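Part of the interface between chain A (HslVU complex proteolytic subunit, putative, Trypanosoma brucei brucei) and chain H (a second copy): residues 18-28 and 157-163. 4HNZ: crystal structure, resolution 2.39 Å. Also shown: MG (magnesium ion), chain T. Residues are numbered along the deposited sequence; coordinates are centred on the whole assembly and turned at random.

Chain A, residues 18-28: RQVTLGERIVA
Chain H, residues 157-163: TDIDVFS

The chain A stretch is a β-hairpin: strand 20–22 runs into a tight turn and returns from Ile A26. Leu A22 N donates to Ile A26 O (2.8 Å) and Ile A26 N to Leu A22 O (3.1 Å). Gly A23 (58/21) and Glu A24 (52/34) both have positive phi; Arg A25 (-142/-42) leads into the extended Ile A26 (-125/136) and Val A27 (-77/115). In chain H, a helix ends after Ile H159 (-80/-43). Asp H160 leaves helical geometry (-82/114) and opens a type I turn through Val H161 (-69/-14) and Phe H162 (-96/8), closed by Ser H163 N to Asp H160 O (3.2 Å).

The returning strand meets this helix exit in antiparallel register, CA atoms pairing Arg A25–Val H161 (6.0 Å), Ile A26–Asp H160 (5.2 Å) and Val A27–Ile H159 (4.9 Å). A single bridge joins Ile A26 and Asp H160: Val A27 N donates to Ile H159 O (2.9 Å), and Val H161 N makes a weak, nearly linear bond to Arg A25 O (3.4 Å). A CA-H...O contact from Ile A26 CA to Ile H159 O (3.3 Å) supplements the first. A water donates to both Arg A25 O (2.9 Å) and Asp H160 OD1 (2.7 Å).

Val A27 (t) and Val H161 (m) point toward the opposing stretches, so apolar methyls Val A27 CG2 and Val H161 CG1 meet at 3.9 Å. Gln A19 (t, t) spends an NE2 hydrogen on Thr A21 OG1 (3.1 Å); NE2 merely touches Val H161 CG1 (3.7 Å). Ile A26 (p, t) makes another apolar contact, CB to Ile H159 CG2 (3.9 Å; Ile H159 is m, t). The Phe H162 ring (m, chi2 -62°) packs against the Glu A24 carbonyl without hydrogen bonding, CZ to O 3.9 Å.

Asp H160 (t) braces the turn: OD1 accepts from Phe H162 N (3.0 Å), OD2 from Ser H163 OG (2.5 Å). Magnesium binds Thr H157 O (2.3 Å), Asp H160 O (2.5 Å) and Ser H163 O (2.4 Å), tying helix end to turn.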

# COMPACT_ATOMS: atom_id res chain seq x y z
N ARG A 18 2.36 -35.44 1.43
CA ARG A 18 2.31 -35.57 -0.00
C ARG A 18 1.39 -34.58 -0.70
O ARG A 18 1.09 -34.75 -1.91
CB ARG A 18 1.93 -37.03 -0.39
CG ARG A 18 2.76 -38.13 0.28
CD ARG A 18 2.30 -39.58 -0.04
NE ARG A 18 3.26 -40.09 -1.02
CZ ARG A 18 3.01 -40.67 -2.17
NH1 ARG A 18 1.78 -40.99 -2.57
NH2 ARG A 18 4.02 -40.98 -2.93
N GLN A 19 0.98 -33.52 -0.01
CA GLN A 19 0.06 -32.54 -0.60
C GLN A 19 0.79 -31.48 -1.36
O GLN A 19 1.65 -30.84 -0.84
CB GLN A 19 -0.80 -31.88 0.48
CG GLN A 19 -1.87 -30.93 -0.04
CD GLN A 19 -2.76 -30.46 1.08
OE1 GLN A 19 -3.35 -31.27 1.72
NE2 GLN A 19 -2.90 -29.15 1.29
N VAL A 20 0.39 -31.20 -2.58
CA VAL A 20 0.84 -29.98 -3.26
C VAL A 20 -0.32 -29.03 -3.42
O VAL A 20 -1.38 -29.39 -3.97
CB VAL A 20 1.41 -30.29 -4.65
CG1 VAL A 20 1.84 -28.98 -5.36
CG2 VAL A 20 2.60 -31.25 -4.54
N THR A 21 -0.12 -27.80 -3.00
CA THR A 21 -1.15 -26.79 -3.00
C THR A 21 -0.80 -25.69 -3.94
O THR A 21 0.29 -25.17 -3.86
CB THR A 21 -1.31 -26.16 -1.57
OG1 THR A 21 -1.42 -27.20 -0.58
CG2 THR A 21 -2.55 -25.25 -1.50
N LEU A 22 -1.78 -25.23 -4.73
CA LEU A 22 -1.65 -24.00 -5.52
C LEU A 22 -2.49 -22.85 -5.01
O LEU A 22 -3.62 -23.03 -4.52
CB LEU A 22 -2.07 -24.24 -6.95
CG LEU A 22 -1.46 -25.46 -7.64
CD1 LEU A 22 -2.08 -25.65 -9.03
CD2 LEU A 22 0.06 -25.33 -7.68
N GLY A 23 -1.96 -21.65 -5.21
CA GLY A 23 -2.59 -20.39 -4.84
C GLY A 23 -2.93 -20.26 -3.36
O GLY A 23 -3.83 -19.52 -2.98
N GLU A 24 -2.28 -21.06 -2.53
CA GLU A 24 -2.69 -21.23 -1.13
C GLU A 24 -4.18 -21.61 -0.93
O GLU A 24 -4.77 -21.23 0.09
CB GLU A 24 -2.32 -19.97 -0.35
CG GLU A 24 -0.84 -19.65 -0.52
CD GLU A 24 -0.39 -18.51 0.35
OE1 GLU A 24 -1.01 -17.44 0.31
OE2 GLU A 24 0.59 -18.68 1.08
N ARG A 25 -4.74 -22.39 -1.85
CA ARG A 25 -6.18 -22.66 -1.84
C ARG A 25 -6.56 -24.08 -2.22
O ARG A 25 -7.48 -24.62 -1.65
CB ARG A 25 -6.88 -21.73 -2.84
CG ARG A 25 -7.21 -20.35 -2.33
CD ARG A 25 -7.95 -19.57 -3.41
NE ARG A 25 -7.05 -19.23 -4.54
CZ ARG A 25 -7.03 -19.82 -5.75
NH1 ARG A 25 -7.88 -20.80 -6.08
NH2 ARG A 25 -6.13 -19.41 -6.67
N ILE A 26 -5.90 -24.64 -3.26
CA ILE A 26 -6.36 -25.87 -3.86
C ILE A 26 -5.28 -26.94 -3.88
O ILE A 26 -4.12 -26.68 -4.17
CB ILE A 26 -6.94 -25.69 -5.27
CG1 ILE A 26 -5.87 -25.40 -6.26
CG2 ILE A 26 -8.04 -24.61 -5.29
CD1 ILE A 26 -6.40 -24.87 -7.57
N VAL A 27 -5.68 -28.15 -3.53
CA VAL A 27 -4.82 -29.29 -3.64
C VAL A 27 -4.78 -29.67 -5.13
O VAL A 27 -5.80 -29.99 -5.73
CB VAL A 27 -5.39 -30.47 -2.86
CG1 VAL A 27 -4.54 -31.72 -3.12
CG2 VAL A 27 -5.51 -30.15 -1.38
N ALA A 28 -3.62 -29.56 -5.73
CA ALA A 28 -3.41 -29.99 -7.10
C ALA A 28 -2.97 -31.44 -7.17
O ALA A 28 -3.15 -32.08 -8.20
CB ALA A 28 -2.39 -29.09 -7.78
N THR H 157 -14.39 -31.17 -1.43
CA THR H 157 -13.62 -31.10 -0.17
C THR H 157 -12.20 -31.71 -0.23
O THR H 157 -11.32 -31.26 0.51
CB THR H 157 -14.38 -31.66 1.04
OG1 THR H 157 -14.62 -33.06 0.90
CG2 THR H 157 -15.73 -30.91 1.22
N ASP H 158 -11.97 -32.64 -1.14
CA ASP H 158 -10.63 -33.08 -1.45
C ASP H 158 -9.81 -31.96 -2.09
O ASP H 158 -8.66 -31.86 -1.82
CB ASP H 158 -10.62 -34.27 -2.42
CG ASP H 158 -11.00 -35.57 -1.74
OD1 ASP H 158 -11.09 -35.57 -0.45
OD2 ASP H 158 -11.27 -36.58 -2.47
N ILE H 159 -10.43 -31.10 -2.88
CA ILE H 159 -9.68 -29.99 -3.49
C ILE H 159 -9.44 -28.79 -2.56
O ILE H 159 -8.41 -28.12 -2.62
CB ILE H 159 -10.43 -29.57 -4.77
CG1 ILE H 159 -10.28 -30.69 -5.81
CG2 ILE H 159 -9.91 -28.24 -5.37
CD1 ILE H 159 -11.24 -30.49 -6.98
N ASP H 160 -10.48 -28.42 -1.81
CA ASP H 160 -10.50 -27.20 -0.95
C ASP H 160 -9.81 -27.48 0.35
O ASP H 160 -10.30 -28.30 1.14
CB ASP H 160 -11.97 -26.77 -0.69
CG ASP H 160 -12.08 -25.53 0.17
OD1 ASP H 160 -11.09 -24.74 0.24
OD2 ASP H 160 -13.14 -25.35 0.80
N VAL H 161 -8.69 -26.82 0.58
CA VAL H 161 -7.93 -27.05 1.78
C VAL H 161 -8.71 -26.51 2.99
O VAL H 161 -8.43 -26.92 4.11
CB VAL H 161 -6.54 -26.37 1.76
CG1 VAL H 161 -5.70 -26.84 0.59
CG2 VAL H 161 -6.66 -24.85 1.72
N PHE H 162 -9.74 -25.70 2.75
CA PHE H 162 -10.56 -25.14 3.83
C PHE H 162 -11.84 -25.93 4.15
O PHE H 162 -12.70 -25.41 4.92
CB PHE H 162 -10.88 -23.66 3.55
CG PHE H 162 -9.64 -22.83 3.33
CD1 PHE H 162 -8.70 -22.71 4.35
CD2 PHE H 162 -9.38 -22.24 2.13
CE1 PHE H 162 -7.56 -21.92 4.18
CE2 PHE H 162 -8.22 -21.51 1.94
CZ PHE H 162 -7.34 -21.31 2.98
N SER H 163 -12.00 -27.11 3.56
CA SER H 163 -13.15 -27.96 3.84
C SER H 163 -12.66 -29.41 4.12
O SER H 163 -11.63 -29.79 3.63
CB SER H 163 -14.13 -27.99 2.67
OG SER H 163 -14.57 -26.71 2.31
MG MG T . -9.92 -30.53 2.16
O HOH W 1 -9.97 -23.20 -1.74